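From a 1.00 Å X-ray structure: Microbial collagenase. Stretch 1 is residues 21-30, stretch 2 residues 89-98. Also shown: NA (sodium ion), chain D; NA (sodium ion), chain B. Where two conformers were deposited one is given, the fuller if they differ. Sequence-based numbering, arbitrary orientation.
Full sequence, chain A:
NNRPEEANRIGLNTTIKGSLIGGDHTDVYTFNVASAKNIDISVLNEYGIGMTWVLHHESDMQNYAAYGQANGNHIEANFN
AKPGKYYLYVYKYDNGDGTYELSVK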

ATOM      1  N   ILE A  21       5.017   2.693 -13.678  0.70  9.21           N
ATOM      2  CA  ILE A  21       5.171   2.974 -15.098  0.70  9.99           C
ATOM      3  C   ILE A  21       5.720   1.741 -15.804  0.70  9.80           C
ATOM      4  O   ILE A  21       6.685   1.116 -15.341  0.70 10.33           O
ATOM      5  CB  ILE A  21       6.069   4.221 -15.277  0.70 11.30           C
ATOM      6  CG1 ILE A  21       5.313   5.452 -14.751  0.70 12.28           C
ATOM      7  CG2 ILE A  21       6.503   4.392 -16.730  0.70 11.97           C
ATOM      8  CD1 ILE A  21       6.187   6.667 -14.533  0.70 13.56           C
ATOM      9  N   GLY A  22       5.094   1.380 -16.918  1.00 10.63           N
ATOM     10  CA  GLY A  22       5.553   0.249 -17.714  1.00 11.93           C
ATOM     11  C   GLY A  22       5.466  -1.055 -16.953  1.00 11.80           C
ATOM     12  O   GLY A  22       4.437  -1.365 -16.349  1.00 12.39           O
ATOM     13  N   GLY A  23       6.560  -1.806 -16.971  1.00 12.31           N
ATOM     14  CA  GLY A  23       6.649  -3.079 -16.288  1.00 13.33           C
ATOM     15  C   GLY A  23       6.762  -3.012 -14.781  1.00 12.41           C
ATOM     16  O   GLY A  23       6.787  -4.063 -14.130  1.00 14.45           O
ATOM     17  N   ASP A  24       6.860  -1.802 -14.219  1.00 11.11           N
ATOM     18  CA  ASP A  24       6.876  -1.641 -12.760  1.00 10.05           C
ATOM     19  C   ASP A  24       5.424  -1.642 -12.286  1.00  9.73           C
ATOM     20  O   ASP A  24       4.750  -0.604 -12.293  1.00 11.48           O
ATOM     21  CB  ASP A  24       7.577  -0.347 -12.367  1.00 10.57           C
ATOM     22  CG  ASP A  24       7.710  -0.183 -10.884  1.00 11.09           C
ATOM     23  OD1 ASP A  24       7.706  -1.209 -10.152  1.00 15.05           O
ATOM     24  OD2 ASP A  24       7.903   0.973 -10.445  1.00 13.05           O
ATOM     25  N   HIS A  25       4.938  -2.827 -11.921  1.00  9.73           N
ATOM     26  CA  HIS A  25       3.529  -2.980 -11.553  1.00  9.56           C
ATOM     27  C   HIS A  25       3.255  -3.051 -10.058  1.00  8.78           C
ATOM     28  O   HIS A  25       2.087  -2.947  -9.670  1.00  9.47           O
ATOM     29  CB  HIS A  25       2.908  -4.184 -12.263  1.00 11.97           C
ATOM     30  CG  HIS A  25       3.650  -5.445 -12.036  1.00 13.57           C
ATOM     31  ND1 HIS A  25       3.659  -6.090 -10.821  1.00 15.64           N
ATOM     32  CD2 HIS A  25       4.470  -6.147 -12.847  1.00 16.71           C
ATOM     33  CE1 HIS A  25       4.429  -7.159 -10.905  1.00 18.05           C
ATOM     34  NE2 HIS A  25       4.928  -7.218 -12.126  1.00 19.03           N
ATOM     35  N   THR A  26       4.290  -3.221  -9.233  1.00  8.83           N
ATOM     36  CA  THR A  26       4.117  -3.366  -7.786  1.00  9.07           C
ATOM     37  C   THR A  26       5.212  -2.653  -7.031  1.00  8.75           C
ATOM     38  O   THR A  26       6.392  -2.801  -7.369  1.00  9.83           O
ATOM     39  CB  THR A  26       4.169  -4.863  -7.380  1.00 10.64           C
ATOM     40  OG1 THR A  26       3.139  -5.580  -8.069  1.00 12.00           O
ATOM     41  CG2 THR A  26       3.959  -5.047  -5.888  1.00 11.51           C
ATOM     42  N   ASP A  27       4.827  -1.883  -6.015  1.00  8.53           N
ATOM     43  CA  ASP A  27       5.731  -1.337  -5.006  1.00  8.47           C
ATOM     44  C   ASP A  27       5.359  -1.938  -3.655  1.00  8.20           C
ATOM     45  O   ASP A  27       4.187  -2.096  -3.331  1.00 10.54           O
ATOM     46  CB  ASP A  27       5.627   0.180  -4.920  1.00  9.46           C
ATOM     47  CG  ASP A  27       6.189   0.901  -6.128  1.00  9.72           C
ATOM     48  OD1 ASP A  27       7.028   0.342  -6.859  1.00 11.89           O
ATOM     49  OD2 ASP A  27       5.826   2.078  -6.336  1.00 11.02           O
ATOM     50  N   VAL A  28       6.369  -2.251  -2.856  1.00  8.47           N
ATOM     51  CA  VAL A  28       6.153  -2.828  -1.527  1.00  8.73           C
ATOM     52  C   VAL A  28       6.736  -1.902  -0.469  1.00  8.55           C
ATOM     53  O   VAL A  28       7.858  -1.375  -0.622  1.00  9.94           O
ATOM     54  CB  VAL A  28       6.784  -4.232  -1.413  1.00 10.87           C
ATOM     55  CG1 VAL A  28       6.462  -4.870  -0.067  1.00 12.83           C
ATOM     56  CG2 VAL A  28       6.290  -5.125  -2.541  1.00 12.50           C
ATOM     57  N   TYR A  29       5.969  -1.722   0.600  1.00  8.32           N
ATOM     58  CA  TYR A  29       6.385  -0.948   1.752  1.00  8.43           C
ATOM     59  C   TYR A  29       6.246  -1.820   2.989  1.00  8.44           C
ATOM     60  O   TYR A  29       5.393  -2.716   3.033  1.00  9.53           O
ATOM     61  CB  TYR A  29       5.512   0.305   1.928  1.00  8.29           C
ATOM     62  CG  TYR A  29       5.581   1.239   0.755  1.00  8.30           C
ATOM     63  CD1 TYR A  29       4.788   1.057  -0.365  1.00  8.38           C
ATOM     64  CD2 TYR A  29       6.475   2.302   0.752  1.00  9.04           C
ATOM     65  CE1 TYR A  29       4.865   1.925  -1.459  1.00  9.18           C
ATOM     66  CE2 TYR A  29       6.581   3.160  -0.334  1.00  9.52           C
ATOM     67  CZ  TYR A  29       5.773   2.974  -1.438  1.00  9.33           C
ATOM     68  OH  TYR A  29       5.890   3.847  -2.503  1.00 11.13           O
ATOM     69  N   THR A  30       7.062  -1.561   4.003  0.50  8.63           N
ATOM     70  CA  THR A  30       6.907  -2.250   5.271  0.50  8.58           C
ATOM     71  C   THR A  30       6.987  -1.263   6.421  0.50  8.82           C
ATOM     72  O   THR A  30       7.737  -0.283   6.366  0.50  9.69           O
ATOM     73  CB  THR A  30       7.909  -3.409   5.447  0.50  9.44           C
ATOM     74  OG1 THR A  30       7.679  -4.046   6.710  0.50  9.36           O
ATOM     75  CG2 THR A  30       9.344  -2.925   5.385  0.50 10.34           C
ATOM     76  N   TYR A  89       1.295  -3.596  -0.273  1.00  7.07           N
ATOM     77  CA  TYR A  89       1.524  -3.769  -1.707  1.00  7.43           C
ATOM     78  C   TYR A  89       0.657  -2.771  -2.454  1.00  7.22           C
ATOM     79  O   TYR A  89      -0.568  -2.830  -2.358  1.00  8.01           O
ATOM     80  CB  TYR A  89       1.154  -5.200  -2.140  1.00  8.15           C
ATOM     81  CG  TYR A  89       1.969  -6.248  -1.420  1.00  8.61           C
ATOM     82  CD1 TYR A  89       1.613  -6.704  -0.149  1.00  9.66           C
ATOM     83  CD2 TYR A  89       3.115  -6.772  -1.991  1.00 10.81           C
ATOM     84  CE1 TYR A  89       2.389  -7.623   0.532  1.00 11.14           C
ATOM     85  CE2 TYR A  89       3.897  -7.699  -1.313  1.00 12.63           C
ATOM     86  CZ  TYR A  89       3.527  -8.111  -0.050  1.00 12.46           C
ATOM     87  OH  TYR A  89       4.281  -9.021   0.638  1.00 16.17           O
ATOM     88  N   VAL A  90       1.297  -1.840  -3.165  1.00  7.33           N
ATOM     89  CA  VAL A  90       0.620  -0.853  -4.010  1.00  7.14           C
ATOM     90  C   VAL A  90       0.868  -1.306  -5.443  1.00  7.47           C
ATOM     91  O   VAL A  90       2.027  -1.408  -5.860  1.00  8.46           O
ATOM     92  CB  VAL A  90       1.164   0.564  -3.756  1.00  7.75           C
ATOM     93  CG1 VAL A  90       0.465   1.564  -4.659  1.00  8.35           C
ATOM     94  CG2 VAL A  90       1.046   0.942  -2.282  1.00  8.51           C
ATOM     95  N   TYR A  91      -0.189  -1.610  -6.194  1.00  7.49           N
ATOM     96  CA  TYR A  91       0.023  -2.277  -7.469  1.00  7.95           C
ATOM     97  C   TYR A  91      -1.044  -1.923  -8.485  1.00  7.59           C
ATOM     98  O   TYR A  91      -2.151  -1.502  -8.139  1.00  7.93           O
ATOM     99  CB  TYR A  91       0.106  -3.807  -7.267  1.00  8.94           C
ATOM    100  CG  TYR A  91      -1.193  -4.478  -6.859  1.00  9.44           C
ATOM    101  CD1 TYR A  91      -1.591  -4.532  -5.529  1.00 10.55           C
ATOM    102  CD2 TYR A  91      -2.017  -5.041  -7.811  1.00 10.98           C
ATOM    103  CE1 TYR A  91      -2.768  -5.158  -5.160  1.00 13.17           C
ATOM    104  CE2 TYR A  91      -3.201  -5.665  -7.458  1.00 12.75           C
ATOM    105  CZ  TYR A  91      -3.573  -5.724  -6.128  1.00 13.52           C
ATOM    106  OH  TYR A  91      -4.745  -6.342  -5.741  1.00 17.70           O
ATOM    107  N   LYS A  92      -0.695  -2.122  -9.748  1.00  8.26           N
ATOM    108  CA  LYS A  92      -1.633  -1.928 -10.840  1.00  8.47           C
ATOM    109  C   LYS A  92      -2.029  -3.267 -11.459  1.00  9.10           C
ATOM    110  O   LYS A  92      -1.264  -4.224 -11.502  1.00 10.90           O
ATOM    111  CB  LYS A  92      -1.134  -0.938 -11.890  1.00  9.06           C
ATOM    112  CG  LYS A  92       0.138  -1.344 -12.607  1.00  9.93           C
ATOM    113  CD  LYS A  92       0.514  -0.340 -13.681  1.00  9.85           C
ATOM    114  CE  LYS A  92       1.784  -0.766 -14.403  1.00 10.74           C
ATOM    115  NZ  LYS A  92       2.196   0.221 -15.430  1.00 11.09           N
ATOM    116  N   TYR A  93      -3.265  -3.294 -11.950  1.00 11.37           N
ATOM    117  CA  TYR A  93      -3.856  -4.486 -12.571  1.00 12.62           C
ATOM    118  C   TYR A  93      -4.306  -4.246 -14.013  1.00 13.45           C
ATOM    119  O   TYR A  93      -4.886  -5.143 -14.622  1.00 17.57           O
ATOM    120  CB  TYR A  93      -5.033  -5.024 -11.723  1.00 13.03           C
ATOM    121  CG  TYR A  93      -6.067  -3.974 -11.378  1.00 11.42           C
ATOM    122  CD1 TYR A  93      -7.018  -3.568 -12.317  1.00 11.29           C
ATOM    123  CD2 TYR A  93      -6.092  -3.371 -10.128  1.00 11.22           C
ATOM    124  CE1 TYR A  93      -7.954  -2.586 -12.021  1.00 11.12           C
ATOM    125  CE2 TYR A  93      -7.024  -2.390  -9.826  1.00 10.98           C
ATOM    126  CZ  TYR A  93      -7.956  -2.012 -10.777  1.00 10.60           C
ATOM    127  OH  TYR A  93      -8.862  -1.023 -10.472  1.00 12.09           O
ATOM    128  N   ASP A  94      -4.093  -3.048 -14.546  1.00 13.96           N
ATOM    129  CA  ASP A  94      -4.382  -2.786 -15.967  1.00 15.57           C
ATOM    130  C   ASP A  94      -3.129  -2.231 -16.647  1.00 16.45           C
ATOM    131  O   ASP A  94      -2.070  -2.161 -16.020  1.00 19.23           O
ATOM    132  CB  ASP A  94      -5.658  -1.924 -16.171  1.00 16.31           C
ATOM    133  CG  ASP A  94      -5.473  -0.434 -15.887  1.00 15.48           C
ATOM    134  OD1 ASP A  94      -4.388   0.001 -15.456  1.00 15.00           O
ATOM    135  OD2 ASP A  94      -6.479   0.298 -16.092  1.00 17.79           O
ATOM    136  N   ASN A  95      -3.244  -1.841 -17.913  1.00 19.35           N
ATOM    137  CA  ASN A  95      -2.081  -1.373 -18.682  1.00 20.81           C
ATOM    138  C   ASN A  95      -1.759   0.131 -18.583  1.00 19.63           C
ATOM    139  O   ASN A  95      -0.948   0.636 -19.356  1.00 21.47           O
ATOM    140  CB  ASN A  95      -2.222  -1.803 -20.155  1.00 23.95           C
ATOM    141  CG  ASN A  95      -2.103  -3.310 -20.340  1.00 46.46           C
ATOM    142  OD1 ASN A  95      -1.268  -3.959 -19.710  1.00 47.01           O
ATOM    143  ND2 ASN A  95      -2.923  -3.869 -21.222  1.00 47.83           N
ATOM    144  N   GLY A  96      -2.354   0.838 -17.630  1.00 16.52           N
ATOM    145  CA  GLY A  96      -2.052   2.255 -17.468  1.00 14.88           C
ATOM    146  C   GLY A  96      -0.701   2.550 -16.831  1.00 12.61           C
ATOM    147  O   GLY A  96      -0.148   1.721 -16.126  1.00 14.07           O
ATOM    148  N   ASP A  97      -0.178   3.739 -17.112  1.00 11.78           N
ATOM    149  CA  ASP A  97       1.008   4.278 -16.457  1.00 10.82           C
ATOM    150  C   ASP A  97       0.551   5.421 -15.554  1.00 10.13           C
ATOM    151  O   ASP A  97      -0.174   6.329 -15.986  1.00 11.79           O
ATOM    152  CB  ASP A  97       1.998   4.820 -17.481  1.00 12.89           C
ATOM    153  CG  ASP A  97       2.683   3.729 -18.280  1.00 15.84           C
ATOM    154  OD1 ASP A  97       2.790   2.589 -17.793  1.00 15.42           O
ATOM    155  OD2 ASP A  97       3.143   4.031 -19.397  1.00 21.43           O
ATOM    156  N   GLY A  98       0.999   5.407 -14.309  1.00  9.88           N
ATOM    157  CA  GLY A  98       0.587   6.463 -13.403  1.00 10.50           C
ATOM    158  C   GLY A  98       1.513   6.622 -12.234  1.00  8.81           C
ATOM    159  O   GLY A  98       2.366   5.789 -11.953  1.00 10.51           O
TER
HETATM  160 NA    NA D1003       8.142  -1.324  -7.927  1.00 12.09          NA
HETATM  161 NA    NA B1001       7.439   2.108  -8.459  1.00 11.72          NA
HETATM  162  O   HOH W   1      10.147  -0.010  -8.237  0.50 18.91           O
HETATM  163  O   HOH W   2       7.825   4.122  -7.228  1.00 19.00           O
HETATM  164  O   HOH W   3       9.812   2.595  -8.606  1.00 29.87           O
HETATM  165  O   HOH W   4       9.243  -2.754  -6.333  0.50 50.19           O

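Two antiparallel strands, 26-30 and 89-92, form the main join between the stretches. Their axes approach to 4.7 Å, and the whole contact buries 585 Å², both sides summed.

Backbone hydrogen bonds set the register. Asp-27 and Val-90 form the hydrogen-bonded pair: Asp-27 N donates to Val-90 O at 2.8 Å, and Val-90 N donates to Asp-27 O at 2.9 Å. Lys-92 N donates to His-25 O at 2.9 Å, which carries the pairing just beyond the strand start at Thr-26. Thr-26 with Tyr-91 and Val-28 with Tyr-89 are non-hydrogen-bonded pairs. Here CA-H...O contacts help fill the gaps. The shortest joins Tyr-91 CA to His-25 O at 3.1 Å.

Side-chain hydrogen bonds fasten the loops. Ile-21 to Asp-24 is a type II' turn, closed by Asp-24 N to Ile-21 O at 3.1 Å. Gly-22 has a positive phi of 63°, which favours glycine. Its N donates to Asp-97 OD1 at 2.7 Å, nearly linearly, and its O accepts from Lys-92 NZ at 2.9 Å. Lys-92 suits this place because its long chain is extended from chi2 to chi4 and brings the amine to the turn. The same NZ donates to Gly-96 O at 2.9 Å and forms a salt bridge with Asp-97 OD1 at 3.4 Å. Thus Asp-97 OD1 meets both the turn amide and the lysine charge. The aliphatic part of Lys-92 also packs here, with its CG 4.0 Å from His-25 CB.

Apolar contacts lie on both faces of the sheet. On the face of Thr-26, Val-28, Tyr-89 and Tyr-91, Val-28 CG2 reaches Tyr-89 CD2 at 3.6 Å. Val-28 CG1 lies over one face of the Tyr-89 ring, while Thr-26 CG2 sits at its edge. Thr-26 OG1 is hydrogen-bonded to His-25 ND1 at 2.8 Å. On the face of Asp-27 and Val-90, the buried Val-90 places CG2 4.0 Å from CE1 of the Tyr-29 ring, which is also buried.

Two sodium ions bind stretch 1. Asp-24 and Asp-27 bridge them. The chain D ion is bound by Asp-24 OD1 at 2.3 Å, Asp-27 OD1 at 2.3 Å and Thr-26 O at 2.4 Å. The chain B ion is bound by Asp-24 OD2 at 2.3 Å and by Asp-27 OD1 at 2.4 Å and OD2 at 2.7 Å. Waters complete the listed ligands of the first ion; the second also has one ligand from elsewhere in the structure. The cations offset the carboxylate charge, including that of buried Asp-27.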